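PDB 6IA8: tRNA uridine(34) acetyltransferase from Methanocaldococcus infernus, which catalyses the acetyl-CoA- and S-adenosyl-L-methionine-dependent conversion of the wobble uridine at position 34 of tRNA to 5-(carboxymethyl)uridine. Local coordinates for residues A162-E167 with Q175-T180; M266-F271 with I319-S324; E314-I319 with G354-K359. One frame throughout, in Å; residues are numbered along the deposited sequence.

Interaction 1 (A162-E167 with Q175-T180); sequences AMNERE and QKINET
Ile177 meets Asn164 and Arg166 with two different branches. Its CG2 methyl lies against the amide of Asn164, with CG2 3.5 Å from CG of Asn164, while the longer branch carries CD1 over the centre of the Arg166 guanidinium, 3.4 Å above the plane. A branched aliphatic residue suits this place, since one branch fills the gap between the helices and the other lays a methyl group on the face of a flat cation. The guanidinium is held in position from within its own segment: NE and NH2 of Arg166 both donate to the backbone O of Glu167, NE at 2.9 Å. Next, Asn178 sends its amide back toward the first segment, CG standing anti to the backbone N (chi1 -172°). Its ND2 donates to OD1 of Asn164 at 3.0 Å with an N-H...O angle of 160°, the acceptor lying in the plane of the Asn178 amide. ND2 also donates to the backbone O of His183, and OD1 accepts from the backbone N of Cys185, so both hydrogens of ND2 are spent and OD1 also has a donor. The arrangement is two consecutive helices, 149-164 and 171-178, packed at the short connection between them, with Glu165 leaving the first at positive phi, on the helical layer of the radical SAM core.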
loop_
_atom_site.group_PDB
_atom_site.type_symbol
_atom_site.label_atom_id
_atom_site.label_comp_id
_atom_site.label_asym_id
_atom_site.label_seq_id
_atom_site.Cartn_x
_atom_site.Cartn_y
_atom_site.Cartn_z
ATOM N N ALA A 162 -5.361 20.479 8.516
ATOM C CA ALA A 162 -4.474 21.121 7.554
ATOM C C ALA A 162 -4.991 20.953 6.141
ATOM O O ALA A 162 -4.908 21.883 5.337
ATOM C CB ALA A 162 -3.069 20.543 7.644
ATOM N N MET A 163 -5.541 19.782 5.822
ATOM C CA MET A 163 -6.113 19.587 4.497
ATOM C C MET A 163 -7.366 20.420 4.333
ATOM O O MET A 163 -7.605 20.966 3.250
ATOM C CB MET A 163 -6.441 18.112 4.250
ATOM C CG MET A 163 -5.236 17.185 4.341
ATOM S SD MET A 163 -5.786 15.483 4.046
ATOM C CE MET A 163 -4.675 14.601 5.141
ATOM N N ASN A 164 -8.206 20.474 5.381
ATOM C CA ASN A 164 -9.462 21.219 5.320
ATOM C C ASN A 164 -9.234 22.726 5.338
ATOM O O ASN A 164 -10.109 23.488 4.910
ATOM C CB ASN A 164 -10.385 20.856 6.494
ATOM C CG ASN A 164 -10.779 19.384 6.509
ATOM O OD1 ASN A 164 -10.733 18.707 5.490
ATOM N ND2 ASN A 164 -11.173 18.889 7.673
ATOM N N GLU A 165 -8.094 23.164 5.855
ATOM C CA GLU A 165 -7.802 24.585 6.035
ATOM C C GLU A 165 -8.798 25.245 6.984
ATOM O O GLU A 165 -9.228 26.387 6.779
ATOM C CB GLU A 165 -7.757 25.319 4.697
ATOM C CG GLU A 165 -6.598 24.893 3.797
ATOM C CD GLU A 165 -6.736 25.433 2.383
ATOM O OE1 GLU A 165 -6.346 24.729 1.435
ATOM O OE2 GLU A 165 -7.253 26.556 2.224
ATOM N N ARG A 166 -9.134 24.537 8.058
ATOM C CA ARG A 166 -9.937 25.123 9.127
ATOM C C ARG A 166 -9.889 24.216 10.354
ATOM O O ARG A 166 -9.648 23.010 10.253
ATOM C CB ARG A 166 -11.390 25.344 8.681
ATOM C CG ARG A 166 -12.077 24.084 8.214
ATOM C CD ARG A 166 -13.608 24.209 8.391
ATOM N NE ARG A 166 -14.004 24.119 9.795
ATOM C CZ ARG A 166 -15.262 24.090 10.224
ATOM N NH1 ARG A 166 -16.261 24.148 9.348
ATOM N NH2 ARG A 166 -15.517 24.002 11.527
ATOM N N GLU A 167 -10.135 24.817 11.511
ATOM C CA GLU A 167 -10.185 24.088 12.765
ATOM C C GLU A 167 -11.443 23.230 12.811
ATOM O O GLU A 167 -12.427 23.485 12.123
ATOM C CB GLU A 167 -10.150 25.079 13.935
ATOM C CG GLU A 167 -10.160 24.443 15.306
ATOM C CD GLU A 167 -8.954 23.545 15.560
ATOM O OE1 GLU A 167 -8.825 22.526 14.870
ATOM O OE2 GLU A 167 -8.146 23.864 16.461
ATOM N N GLN A 175 -13.243 14.711 9.739
ATOM C CA GLN A 175 -13.477 13.727 8.686
ATOM C C GLN A 175 -14.653 14.150 7.811
ATOM O O GLN A 175 -14.576 14.111 6.577
ATOM C CB GLN A 175 -13.721 12.347 9.308
ATOM C CG GLN A 175 -12.486 11.751 9.929
ATOM C CD GLN A 175 -12.770 10.519 10.770
ATOM O OE1 GLN A 175 -13.845 10.413 11.337
ATOM N NE2 GLN A 175 -11.793 9.601 10.885
ATOM N N LYS A 176 -15.739 14.606 8.438
ATOM C CA LYS A 176 -16.924 14.996 7.683
ATOM C C LYS A 176 -16.610 16.180 6.792
ATOM O O LYS A 176 -16.982 16.203 5.613
ATOM C CB LYS A 176 -18.065 15.328 8.641
ATOM C CG LYS A 176 -19.368 15.697 7.974
ATOM N N ILE A 177 -15.911 17.175 7.342
ATOM C CA ILE A 177 -15.524 18.333 6.546
ATOM C C ILE A 177 -14.671 17.901 5.360
ATOM O O ILE A 177 -14.833 18.405 4.241
ATOM C CB ILE A 177 -14.778 19.355 7.420
ATOM C CG1 ILE A 177 -15.727 19.948 8.466
ATOM C CG2 ILE A 177 -14.135 20.423 6.528
ATOM C CD1 ILE A 177 -15.015 20.755 9.550
ATOM N N ASN A 178 -13.734 16.971 5.587
ATOM C CA ASN A 178 -12.793 16.588 4.538
ATOM C C ASN A 178 -13.484 15.899 3.363
ATOM O O ASN A 178 -12.946 15.900 2.254
ATOM C CB ASN A 178 -11.706 15.676 5.114
ATOM C CG ASN A 178 -10.605 15.409 4.134
ATOM O OD1 ASN A 178 -10.511 14.347 3.572
ATOM N ND2 ASN A 178 -9.770 16.390 3.917
ATOM N N GLU A 179 -14.681 15.342 3.565
ATOM C CA GLU A 179 -15.358 14.628 2.485
ATOM C C GLU A 179 -15.585 15.514 1.275
ATOM O O GLU A 179 -15.696 14.993 0.158
ATOM C CB GLU A 179 -16.703 14.056 2.958
ATOM C CG GLU A 179 -16.566 12.993 4.022
ATOM C CD GLU A 179 -17.864 12.386 4.441
ATOM O OE1 GLU A 179 -18.843 12.660 3.758
ATOM O OE2 GLU A 179 -17.894 11.632 5.438
ATOM N N THR A 180 -15.670 16.848 1.476
ATOM C CA THR A 180 -15.895 17.793 0.386
ATOM C C THR A 180 -14.865 18.923 0.364
ATOM O O THR A 180 -15.118 19.984 -0.232
ATOM C CB THR A 180 -17.304 18.385 0.474
ATOM O OG1 THR A 180 -17.467 19.030 1.735
ATOM C CG2 THR A 180 -18.374 17.318 0.357
#

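Interaction 2 (M266-F271 with I319-S324); sequences MDKKMF and ISYAKS
The aliphatic chain of Lys268 lies over one face of the Tyr321 ring, the two side chains running at a slant to each other. Tyr321 CG stands anti to its own backbone N (chi1 175°), which swings the ring out from helix 312-325 toward Lys268. Lys268 is extended beyond CG, and its methylenes pass over the CD2-CG side of the ring toward CB of Tyr321: CG comes 3.6 Å from CD2 of Tyr321, and CD sits 4.0 Å above the plane, displaced toward the rim. Nearer the backbone, the O of Lys268 approaches CE2 of Tyr321 at 3.3 Å. Lysine suits this partly exposed border because its hydrocarbon can pack on the ring while the ammonium lies beyond it. The second pair is a CH-pi contact. CB of Ala322 stands over a face of the Phe271 ring, 3.7 Å from its centroid and 17° off the normal, shifted toward the CG end of the ring. Alanine is small enough to let the backbones come close, the CA atoms of Phe271 and Ala322 being 5.8 Å apart. Phe271 also reaches Ile287 of strand 284-287 and Val318 of helix 312-325, so its ring fills the space between helices 264-276 and 312-325 and the parallel sheet of the radical SAM core.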
loop_
_atom_site.group_PDB
_atom_site.type_symbol
_atom_site.label_atom_id
_atom_site.label_comp_id
_atom_site.label_asym_id
_atom_site.label_seq_id
_atom_site.Cartn_x
_atom_site.Cartn_y
_atom_site.Cartn_z
ATOM N N MET A 266 17.640 -18.377 0.612
ATOM C CA MET A 266 16.605 -18.200 1.625
ATOM C C MET A 266 15.700 -17.012 1.296
ATOM O O MET A 266 14.476 -17.086 1.471
ATOM C CB MET A 266 17.256 -18.014 2.998
ATOM C CG MET A 266 16.286 -18.133 4.163
ATOM S SD MET A 266 17.069 -18.201 5.803
ATOM C CE MET A 266 18.401 -19.316 5.470
ATOM N N ASP A 267 16.293 -15.884 0.883
ATOM C CA ASP A 267 15.483 -14.730 0.500
ATOM C C ASP A 267 14.579 -15.045 -0.690
ATOM O O ASP A 267 13.409 -14.653 -0.703
ATOM C CB ASP A 267 16.382 -13.537 0.180
ATOM C CG ASP A 267 16.936 -12.864 1.431
ATOM O OD1 ASP A 267 16.369 -13.001 2.560
ATOM O OD2 ASP A 267 17.917 -12.132 1.275
ATOM N N LYS A 268 15.120 -15.690 -1.726
ATOM C CA LYS A 268 14.302 -16.070 -2.874
ATOM C C LYS A 268 13.121 -16.939 -2.451
ATOM O O LYS A 268 11.994 -16.747 -2.928
ATOM C CB LYS A 268 15.164 -16.798 -3.902
ATOM C CG LYS A 268 16.134 -15.883 -4.649
ATOM C CD LYS A 268 16.934 -16.661 -5.679
ATOM C CE LYS A 268 17.846 -15.732 -6.484
ATOM N NZ LYS A 268 18.714 -16.487 -7.444
ATOM N N LYS A 269 13.361 -17.913 -1.570
ATOM C CA LYS A 269 12.272 -18.772 -1.117
ATOM C C LYS A 269 11.238 -17.981 -0.343
ATOM O O LYS A 269 10.032 -18.249 -0.466
ATOM C CB LYS A 269 12.822 -19.920 -0.268
ATOM C CG LYS A 269 13.573 -20.967 -1.104
ATOM C CD LYS A 269 13.983 -22.172 -0.272
ATOM C CE LYS A 269 14.459 -23.322 -1.154
ATOM N NZ LYS A 269 13.357 -23.900 -1.972
ATOM N N MET A 270 11.677 -16.985 0.431
ATOM C CA MET A 270 10.722 -16.151 1.149
ATOM C C MET A 270 9.753 -15.462 0.181
ATOM O O MET A 270 8.533 -15.398 0.415
ATOM C CB MET A 270 11.471 -15.109 1.990
ATOM C CG MET A 270 10.574 -13.972 2.455
ATOM S SD MET A 270 11.312 -12.938 3.769
ATOM C CE MET A 270 12.566 -12.035 2.899
ATOM N N PHE A 271 10.291 -14.849 -0.872
ATOM C CA PHE A 271 9.395 -14.179 -1.811
ATOM C C PHE A 271 8.442 -15.157 -2.490
ATOM O O PHE A 271 7.257 -14.834 -2.709
ATOM C CB PHE A 271 10.210 -13.381 -2.821
ATOM C CG PHE A 271 10.788 -12.112 -2.212
ATOM C CD1 PHE A 271 9.981 -11.020 -1.945
ATOM C CD2 PHE A 271 12.132 -12.041 -1.898
ATOM C CE1 PHE A 271 10.508 -9.879 -1.364
ATOM C CE2 PHE A 271 12.673 -10.910 -1.298
ATOM C CZ PHE A 271 11.869 -9.824 -1.042
ATOM N N ILE A 319 16.218 -9.058 -5.616
ATOM C CA ILE A 319 15.057 -8.237 -5.942
ATOM C C ILE A 319 14.593 -8.533 -7.359
ATOM O O ILE A 319 13.390 -8.529 -7.651
ATOM C CB ILE A 319 15.375 -6.745 -5.735
ATOM C CG1 ILE A 319 15.619 -6.461 -4.234
ATOM C CG2 ILE A 319 14.224 -5.891 -6.240
ATOM C CD1 ILE A 319 16.139 -5.063 -3.957
ATOM N N SER A 320 15.537 -8.803 -8.259
ATOM C CA SER A 320 15.165 -9.163 -9.628
ATOM C C SER A 320 14.364 -10.463 -9.662
ATOM O O SER A 320 13.325 -10.564 -10.338
ATOM C CB SER A 320 16.423 -9.287 -10.484
ATOM O OG SER A 320 17.007 -8.010 -10.718
ATOM N N TYR A 321 14.800 -11.457 -8.891
ATOM C CA TYR A 321 14.003 -12.666 -8.747
ATOM C C TYR A 321 12.613 -12.338 -8.219
ATOM O O TYR A 321 11.600 -12.781 -8.773
ATOM C CB TYR A 321 14.703 -13.668 -7.817
ATOM C CG TYR A 321 13.846 -14.882 -7.551
ATOM C CD1 TYR A 321 13.743 -15.907 -8.493
ATOM C CD2 TYR A 321 13.074 -14.966 -6.402
ATOM C CE1 TYR A 321 12.928 -17.005 -8.272
ATOM C CE2 TYR A 321 12.253 -16.048 -6.179
ATOM C CZ TYR A 321 12.178 -17.061 -7.109
ATOM O OH TYR A 321 11.340 -18.121 -6.859
ATOM N N ALA A 322 12.543 -11.604 -7.111
ATOM C CA ALA A 322 11.252 -11.301 -6.513
ATOM C C ALA A 322 10.314 -10.654 -7.521
ATOM O O ALA A 322 9.150 -11.053 -7.631
ATOM C CB ALA A 322 11.423 -10.394 -5.298
ATOM N N LYS A 323 10.798 -9.652 -8.271
ATOM C CA LYS A 323 9.926 -9.025 -9.259
ATOM C C LYS A 323 9.528 -9.986 -10.372
ATOM O O LYS A 323 8.434 -9.864 -10.935
ATOM C CB LYS A 323 10.612 -7.800 -9.845
ATOM C CG LYS A 323 10.693 -6.622 -8.838
ATOM C CD LYS A 323 11.183 -5.350 -9.542
ATOM C CE LYS A 323 10.180 -4.213 -9.333
ATOM N NZ LYS A 323 10.616 -2.934 -9.952
ATOM N N SER A 324 10.419 -10.896 -10.761
ATOM C CA SER A 324 10.101 -11.799 -11.860
ATOM C C SER A 324 8.985 -12.773 -11.490
ATOM O O SER A 324 8.342 -13.330 -12.386
ATOM C CB SER A 324 11.345 -12.598 -12.278
ATOM O OG SER A 324 11.609 -13.604 -11.324
#

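Interaction 3 (E314-I319 with G354-K359); sequences EAIEVI and GELVYK
Ile316 and Ile319, one turn apart on helix 312-325, face Leu356 and Val357 of helix 353-364. The two short helical segments cross at -62°, with their axes 9.3 Å apart at the closest point, and the CA atoms of Ile316 and Val357 come within 5.3 Å of each other. Both isoleucines have the same shape: CG1 is anti to the carbonyl carbon (chi1 -67° in Ile316), and CG2 takes the place anti to the backbone N. In Ile316 this conformation, with an extended second torsion, carries the end of the longer branch nearer the partner helix than the direction of its CB would suggest. Its CD1 stops 3.6 Å from CB of Leu356, with CD1 of Leu356 at 4.1 Å, and the two side chains meet at a slant. Ile319 uses its short branch instead: its CG2 lies 3.9 Å from CG2 of Val357, the side chains crossing at about a right angle. Val357 has CG1 anti to the backbone N, which leaves CG2 beside that N and turned toward both isoleucines; it comes 4.2 Å from CA of Ile316. In Ile316, Ile319 and Val357 the branch at CB holds a methyl close to the backbone, whereas Leu356 offers its CB methylene and CD1. An alanine in place of Ile316 would lose both branches, CD1 with them, and is likely to open a gap beside CB of Leu356. Leu353 and Tyr360 of helix 353-364 also touch Ile316, extending the contact along that helix. With no hydrogen bond or salt bridge between the two segments, the contact rests on shape fit and the exclusion of water from methyl and methylene groups.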
loop_
_atom_site.group_PDB
_atom_site.type_symbol
_atom_site.label_atom_id
_atom_site.label_comp_id
_atom_site.label_asym_id
_atom_site.label_seq_id
_atom_site.Cartn_x
_atom_site.Cartn_y
_atom_site.Cartn_z
ATOM N N GLU A 314 24.261 -8.751 -4.793
ATOM C CA GLU A 314 23.338 -9.687 -4.157
ATOM C C GLU A 314 21.932 -9.101 -4.061
ATOM O O GLU A 314 20.939 -9.813 -4.261
ATOM C CB GLU A 314 23.840 -10.070 -2.762
ATOM C CG GLU A 314 25.175 -10.790 -2.733
ATOM C CD GLU A 314 26.342 -9.831 -2.714
ATOM O OE1 GLU A 314 27.045 -9.721 -3.736
ATOM O OE2 GLU A 314 26.543 -9.174 -1.675
ATOM N N ALA A 315 21.827 -7.812 -3.722
ATOM C CA ALA A 315 20.513 -7.192 -3.621
ATOM C C ALA A 315 19.811 -7.243 -4.967
ATOM O O ALA A 315 18.614 -7.540 -5.037
ATOM C CB ALA A 315 20.646 -5.757 -3.122
ATOM N N ILE A 316 20.549 -6.959 -6.045
ATOM C CA ILE A 316 19.975 -6.972 -7.388
ATOM C C ILE A 316 19.479 -8.364 -7.748
ATOM O O ILE A 316 18.390 -8.515 -8.311
ATOM C CB ILE A 316 21.009 -6.456 -8.406
ATOM C CG1 ILE A 316 21.293 -4.968 -8.157
ATOM C CG2 ILE A 316 20.527 -6.680 -9.847
ATOM C CD1 ILE A 316 22.475 -4.434 -8.961
ATOM N N GLU A 317 20.267 -9.399 -7.440
ATOM C CA GLU A 317 19.860 -10.762 -7.752
ATOM C C GLU A 317 18.562 -11.110 -7.045
ATOM O O GLU A 317 17.643 -11.656 -7.655
ATOM C CB GLU A 317 20.963 -11.745 -7.359
ATOM C CG GLU A 317 22.213 -11.634 -8.206
ATOM C CD GLU A 317 23.318 -12.555 -7.734
ATOM O OE1 GLU A 317 23.070 -13.346 -6.802
ATOM O OE2 GLU A 317 24.434 -12.479 -8.292
ATOM N N VAL A 318 18.465 -10.811 -5.746
ATOM C CA VAL A 318 17.269 -11.177 -4.986
ATOM C C VAL A 318 16.054 -10.368 -5.450
ATOM O O VAL A 318 14.957 -10.909 -5.646
ATOM C CB VAL A 318 17.525 -10.991 -3.480
ATOM C CG1 VAL A 318 16.253 -11.236 -2.690
ATOM C CG2 VAL A 318 18.621 -11.953 -3.033
ATOM N N ILE A 319 16.218 -9.058 -5.616
ATOM C CA ILE A 319 15.057 -8.237 -5.942
ATOM C C ILE A 319 14.593 -8.533 -7.359
ATOM O O ILE A 319 13.390 -8.529 -7.651
ATOM C CB ILE A 319 15.375 -6.745 -5.735
ATOM C CG1 ILE A 319 15.619 -6.461 -4.234
ATOM C CG2 ILE A 319 14.224 -5.891 -6.240
ATOM C CD1 ILE A 319 16.139 -5.063 -3.957
ATOM N N GLY A 354 16.800 0.609 -7.969
ATOM C CA GLY A 354 15.701 0.237 -8.850
ATOM C C GLY A 354 16.108 0.173 -10.310
ATOM O O GLY A 354 15.714 -0.740 -11.042
ATOM N N GLU A 355 16.883 1.158 -10.762
ATOM C CA GLU A 355 17.341 1.174 -12.145
ATOM C C GLU A 355 18.283 0.007 -12.407
ATOM O O GLU A 355 18.260 -0.591 -13.488
ATOM C CB GLU A 355 18.043 2.508 -12.457
ATOM C CG GLU A 355 18.406 2.680 -13.922
ATOM C CD GLU A 355 19.351 3.852 -14.157
ATOM O OE1 GLU A 355 19.864 4.416 -13.166
ATOM O OE2 GLU A 355 19.581 4.209 -15.333
ATOM N N LEU A 356 19.127 -0.325 -11.424
ATOM C CA LEU A 356 20.053 -1.437 -11.597
ATOM C C LEU A 356 19.289 -2.746 -11.726
ATOM O O LEU A 356 19.662 -3.620 -12.520
ATOM C CB LEU A 356 21.030 -1.480 -10.420
ATOM C CG LEU A 356 21.827 -0.190 -10.185
ATOM C CD1 LEU A 356 22.666 -0.313 -8.925
ATOM C CD2 LEU A 356 22.701 0.104 -11.379
ATOM N N VAL A 357 18.210 -2.889 -10.949
ATOM C CA VAL A 357 17.376 -4.080 -11.024
ATOM C C VAL A 357 16.735 -4.176 -12.393
ATOM O O VAL A 357 16.718 -5.244 -13.006
ATOM C CB VAL A 357 16.307 -4.061 -9.919
ATOM C CG1 VAL A 357 15.240 -5.099 -10.197
ATOM C CG2 VAL A 357 16.954 -4.273 -8.559
ATOM N N TYR A 358 16.184 -3.059 -12.884
ATOM C CA TYR A 358 15.571 -3.032 -14.211
ATOM C C TYR A 358 16.557 -3.502 -15.283
ATOM O O TYR A 358 16.236 -4.359 -16.118
ATOM C CB TYR A 358 15.065 -1.612 -14.503
ATOM C CG TYR A 358 14.389 -1.445 -15.852
ATOM C CD1 TYR A 358 13.031 -1.710 -16.009
ATOM C CD2 TYR A 358 15.099 -0.995 -16.959
ATOM C CE1 TYR A 358 12.407 -1.552 -17.239
ATOM C CE2 TYR A 358 14.484 -0.836 -18.188
ATOM C CZ TYR A 358 13.143 -1.113 -18.322
ATOM O OH TYR A 358 12.538 -0.950 -19.545
ATOM N N LYS A 359 17.769 -2.945 -15.284
ATOM C CA LYS A 359 18.737 -3.309 -16.315
ATOM C C LYS A 359 19.189 -4.760 -16.172
ATOM O O LYS A 359 19.455 -5.448 -17.173
ATOM C CB LYS A 359 19.927 -2.360 -16.246
ATOM C CG LYS A 359 19.585 -0.928 -16.656
ATOM C CD LYS A 359 20.840 -0.050 -16.697
ATOM C CE LYS A 359 20.495 1.361 -17.161
ATOM N NZ LYS A 359 21.687 2.253 -17.181
#

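Overall arrangement
From the N terminus, interaction 1 comes first and is the most local: it closes the short connection between helices 149-164 and 171-178. It is complete before the others open, and it lies on the opposite side of the chain's centre, about 42 Å from each of them between centres. Interaction 2 then joins helix 264-276 to helix 312-325, with strand 284-287 between them in sequence, and interaction 3 joins helix 312-325 to helix 353-364. Their segments alternate along the sequence, so the two loops cross, and both include Ile319. Helix 312-325 packs against both partners, tying helix 264-276 of the radical SAM core to helix 353-364.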